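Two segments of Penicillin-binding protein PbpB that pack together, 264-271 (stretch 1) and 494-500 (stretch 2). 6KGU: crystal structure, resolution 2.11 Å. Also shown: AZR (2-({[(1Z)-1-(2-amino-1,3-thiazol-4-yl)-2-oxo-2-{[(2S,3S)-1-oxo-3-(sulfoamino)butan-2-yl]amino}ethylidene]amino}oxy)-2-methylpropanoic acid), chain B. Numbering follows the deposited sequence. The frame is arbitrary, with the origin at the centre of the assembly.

Stretch 1 264-271: PFEPGSVN
Stretch 2 494-500: YWITFAG

Stretch 1 of PbpB, a loop running from P264 into a short 3-10 segment at S269-N271, packs on one side of strand Y494-G500, with V270 and T497 nearest in register (CA to CA 6.8 Å). No direct hydrogen bond joins the two; side-chain packing and one bridging water do, burying 343 Å² in all. Along the strand, phi runs from -93 to -149° and psi from 122 to 176°, so side chains alternate: W495, T497 and A499 point toward the loop, I496 and F498 away.

P264 (phi/psi -75/162°) turns its ring away and makes no contact. F265, extended at -147/159°, points toward the strand with chi1 p (53°) and chi2 84°. Its CB lies over one face of the W495 indole, 3.6 Å from the centroid of the six-membered ring and 14° off the normal, a CH-pi contact; W495 is held at chi1 m (-80°), chi2 -58°. The F265 ring meets the five-membered ring of W495 obliquely, centroids 5.5 Å apart and planes at 44°, while F265 CE1 reaches T497 CG2 at 3.6 Å. The buried phenyl, an apolar group, touches both the W495 indole and the T497 methyl.

At E266 (-69/123°) the backbone N approaches W495 CZ3 at 3.4 Å, and CB lies 3.9 Å from the same CZ3. Chi angles of -90, -152 and -30° lead the carboxylate away from the strand, where E266 OE1 accepts a hydrogen bond from AZR N16 at 3.1 Å. P267 (-76/-28°) points its ring away but offers its carbonyl: water 1 donates to P267 O (2.7 Å) and to W495 O (2.9 Å) and also hydrogen-bonds T497 OG1 (2.8 Å), linking loop and strand where P267 O and T497 OG1 stand 3.8 Å apart.

G268 has phi/psi 58/-141°, a positive phi that favours glycine; a CB here would also be crowded by AZR O9. S269 (-70/-15°, chi1 m) carries the ligand: S269 OG is covalently bound to AZR C20 (1.5 Å), and S269 N donates to AZR O9 (2.7 Å), consistent with acylation of a penicillin-binding protein.

V270 (-64/-22°, chi1 -74°, m) points toward the strand, its CG1 3.1 Å from T497 OG1, a tight contact, and 4.3 Å from A499 N. With chi1 p (50°), T497 turns OG1 to the water and to V270 CG1, and its methyl CG2 to F265. N271 (-68/-11°, chi1 t) lies out of reach; N271 N donates to G268 O at 3.0 Å, closing the turn.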

# COMPACT_ATOMS: atom_id res chain seq x y z
N PRO A 264 -2.21 -5.88 -9.48
CA PRO A 264 -3.20 -4.82 -9.26
C PRO A 264 -4.57 -5.41 -8.99
O PRO A 264 -4.85 -6.56 -9.30
CB PRO A 264 -3.18 -4.01 -10.56
CG PRO A 264 -2.73 -5.05 -11.64
CD PRO A 264 -1.73 -5.93 -10.88
N PHE A 265 -5.44 -4.58 -8.41
CA PHE A 265 -6.80 -4.98 -8.07
C PHE A 265 -7.73 -3.77 -8.21
O PHE A 265 -7.28 -2.62 -8.16
CB PHE A 265 -6.87 -5.56 -6.65
CG PHE A 265 -6.29 -4.64 -5.60
CD1 PHE A 265 -7.05 -3.62 -5.04
CD2 PHE A 265 -4.98 -4.78 -5.18
CE1 PHE A 265 -6.52 -2.76 -4.10
CE2 PHE A 265 -4.44 -3.92 -4.21
CZ PHE A 265 -5.22 -2.92 -3.67
N GLU A 266 -9.02 -4.04 -8.38
CA GLU A 266 -10.03 -2.97 -8.32
C GLU A 266 -10.12 -2.47 -6.89
O GLU A 266 -10.38 -3.28 -5.99
CB GLU A 266 -11.42 -3.44 -8.78
CG GLU A 266 -11.71 -3.28 -10.25
CD GLU A 266 -13.19 -3.11 -10.56
OE1 GLU A 266 -14.06 -3.63 -9.82
OE2 GLU A 266 -13.50 -2.43 -11.56
N PRO A 267 -9.92 -1.19 -6.62
CA PRO A 267 -9.84 -0.73 -5.22
C PRO A 267 -11.18 -0.64 -4.49
O PRO A 267 -11.21 -0.73 -3.27
CB PRO A 267 -9.21 0.66 -5.36
CG PRO A 267 -9.72 1.14 -6.71
CD PRO A 267 -9.66 -0.09 -7.57
N GLY A 268 -12.27 -0.41 -5.21
CA GLY A 268 -13.48 -0.06 -4.48
C GLY A 268 -13.26 1.19 -3.64
O GLY A 268 -12.54 2.11 -4.05
N SER A 269 -13.82 1.20 -2.43
CA SER A 269 -14.02 2.45 -1.69
C SER A 269 -12.74 3.11 -1.18
O SER A 269 -12.79 4.28 -0.77
CB SER A 269 -14.95 2.22 -0.50
OG SER A 269 -16.29 2.01 -0.95
N VAL A 270 -11.59 2.40 -1.14
CA VAL A 270 -10.38 3.12 -0.75
C VAL A 270 -10.06 4.20 -1.75
O VAL A 270 -9.39 5.18 -1.42
CB VAL A 270 -9.16 2.20 -0.54
CG1 VAL A 270 -9.30 1.43 0.74
CG2 VAL A 270 -8.91 1.29 -1.77
N ASN A 271 -10.56 4.07 -2.98
CA ASN A 271 -10.35 5.11 -3.97
C ASN A 271 -11.09 6.40 -3.65
O ASN A 271 -10.83 7.42 -4.31
CB ASN A 271 -10.78 4.61 -5.36
CG ASN A 271 -10.06 5.36 -6.46
OD1 ASN A 271 -8.84 5.49 -6.42
ND2 ASN A 271 -10.81 5.89 -7.43
N TYR A 494 -14.68 -10.91 -2.53
CA TYR A 494 -14.25 -9.52 -2.36
C TYR A 494 -12.74 -9.36 -2.28
O TYR A 494 -12.02 -10.24 -1.82
CB TYR A 494 -14.82 -8.91 -1.09
CG TYR A 494 -16.28 -9.15 -0.90
CD1 TYR A 494 -16.76 -9.69 0.28
CD2 TYR A 494 -17.18 -8.85 -1.91
CE1 TYR A 494 -18.11 -9.92 0.46
CE2 TYR A 494 -18.52 -9.08 -1.75
CZ TYR A 494 -18.98 -9.61 -0.57
OH TYR A 494 -20.32 -9.84 -0.41
N TRP A 495 -12.27 -8.20 -2.75
CA TRP A 495 -11.02 -7.63 -2.29
C TRP A 495 -11.33 -6.69 -1.14
O TRP A 495 -12.09 -5.73 -1.31
CB TRP A 495 -10.29 -6.83 -3.37
CG TRP A 495 -9.55 -7.63 -4.33
CD1 TRP A 495 -8.53 -8.53 -4.08
CD2 TRP A 495 -9.73 -7.61 -5.74
NE1 TRP A 495 -8.09 -9.08 -5.25
CE2 TRP A 495 -8.80 -8.53 -6.29
CE3 TRP A 495 -10.59 -6.91 -6.60
CZ2 TRP A 495 -8.71 -8.76 -7.66
CZ3 TRP A 495 -10.49 -7.13 -7.96
CH2 TRP A 495 -9.56 -8.06 -8.48
N ILE A 496 -10.74 -6.96 0.02
CA ILE A 496 -10.84 -6.11 1.20
C ILE A 496 -9.57 -5.27 1.30
O ILE A 496 -8.46 -5.82 1.24
CB ILE A 496 -11.04 -6.95 2.47
CG1 ILE A 496 -12.25 -7.87 2.30
CG2 ILE A 496 -11.09 -6.07 3.73
CD1 ILE A 496 -13.49 -7.22 1.83
N THR A 497 -9.72 -3.97 1.48
CA THR A 497 -8.60 -3.05 1.62
C THR A 497 -8.79 -2.17 2.84
O THR A 497 -9.92 -1.94 3.30
CB THR A 497 -8.46 -2.13 0.39
OG1 THR A 497 -9.73 -1.54 0.08
CG2 THR A 497 -7.95 -2.94 -0.81
N PHE A 498 -7.67 -1.71 3.39
CA PHE A 498 -7.67 -0.62 4.35
C PHE A 498 -6.41 0.20 4.07
O PHE A 498 -5.35 -0.36 3.82
CB PHE A 498 -7.67 -1.07 5.83
CG PHE A 498 -8.00 0.05 6.82
CD1 PHE A 498 -7.01 0.93 7.26
CD2 PHE A 498 -9.30 0.25 7.26
CE1 PHE A 498 -7.31 1.96 8.14
CE2 PHE A 498 -9.61 1.30 8.13
CZ PHE A 498 -8.61 2.15 8.57
N ALA A 499 -6.55 1.52 4.09
CA ALA A 499 -5.39 2.39 4.01
C ALA A 499 -5.58 3.45 5.08
O ALA A 499 -6.67 4.01 5.21
CB ALA A 499 -5.24 3.04 2.63
N GLY A 500 -4.53 3.71 5.86
CA GLY A 500 -4.68 4.69 6.91
C GLY A 500 -3.38 5.41 7.19
O GLY A 500 -2.32 5.08 6.64
C7 AZR B . -19.75 -0.51 0.73
S8 AZR B . -16.13 -1.51 -6.87
O9 AZR B . -15.63 -0.22 -1.02
O10 AZR B . -19.73 -0.24 -3.34
O11 AZR B . -20.10 -3.25 -2.48
N12 AZR B . -17.60 0.56 1.32
N13 AZR B . -18.09 -1.06 -1.99
N14 AZR B . -19.29 -3.40 -3.65
N15 AZR B . -17.43 -3.45 -5.75
N16 AZR B . -16.01 -4.12 -7.50
S17 AZR B . -16.91 0.03 2.66
C18 AZR B . -18.28 -0.36 0.39
C19 AZR B . -18.03 0.07 -1.06
C20 AZR B . -16.55 0.55 -1.10
C21 AZR B . -18.88 -1.09 -3.07
C22 AZR B . -18.69 -2.30 -3.92
C23 AZR B . -20.74 -4.45 -2.09
C24 AZR B . -17.77 -2.27 -5.09
C25 AZR B . -17.18 -1.14 -5.55
C26 AZR B . -16.57 -3.19 -6.71
C27 AZR B . -19.65 -5.37 -1.59
C28 AZR B . -21.77 -4.16 -1.01
C29 AZR B . -21.43 -5.03 -3.33
O30 AZR B . -21.68 -4.38 -4.32
O31 AZR B . -21.75 -6.28 -3.18
O32 AZR B . -17.93 -0.33 3.57
O33 AZR B . -16.22 1.27 3.30
O34 AZR B . -15.88 -0.88 2.30
O HOH W 1 -11.35 -2.98 -1.73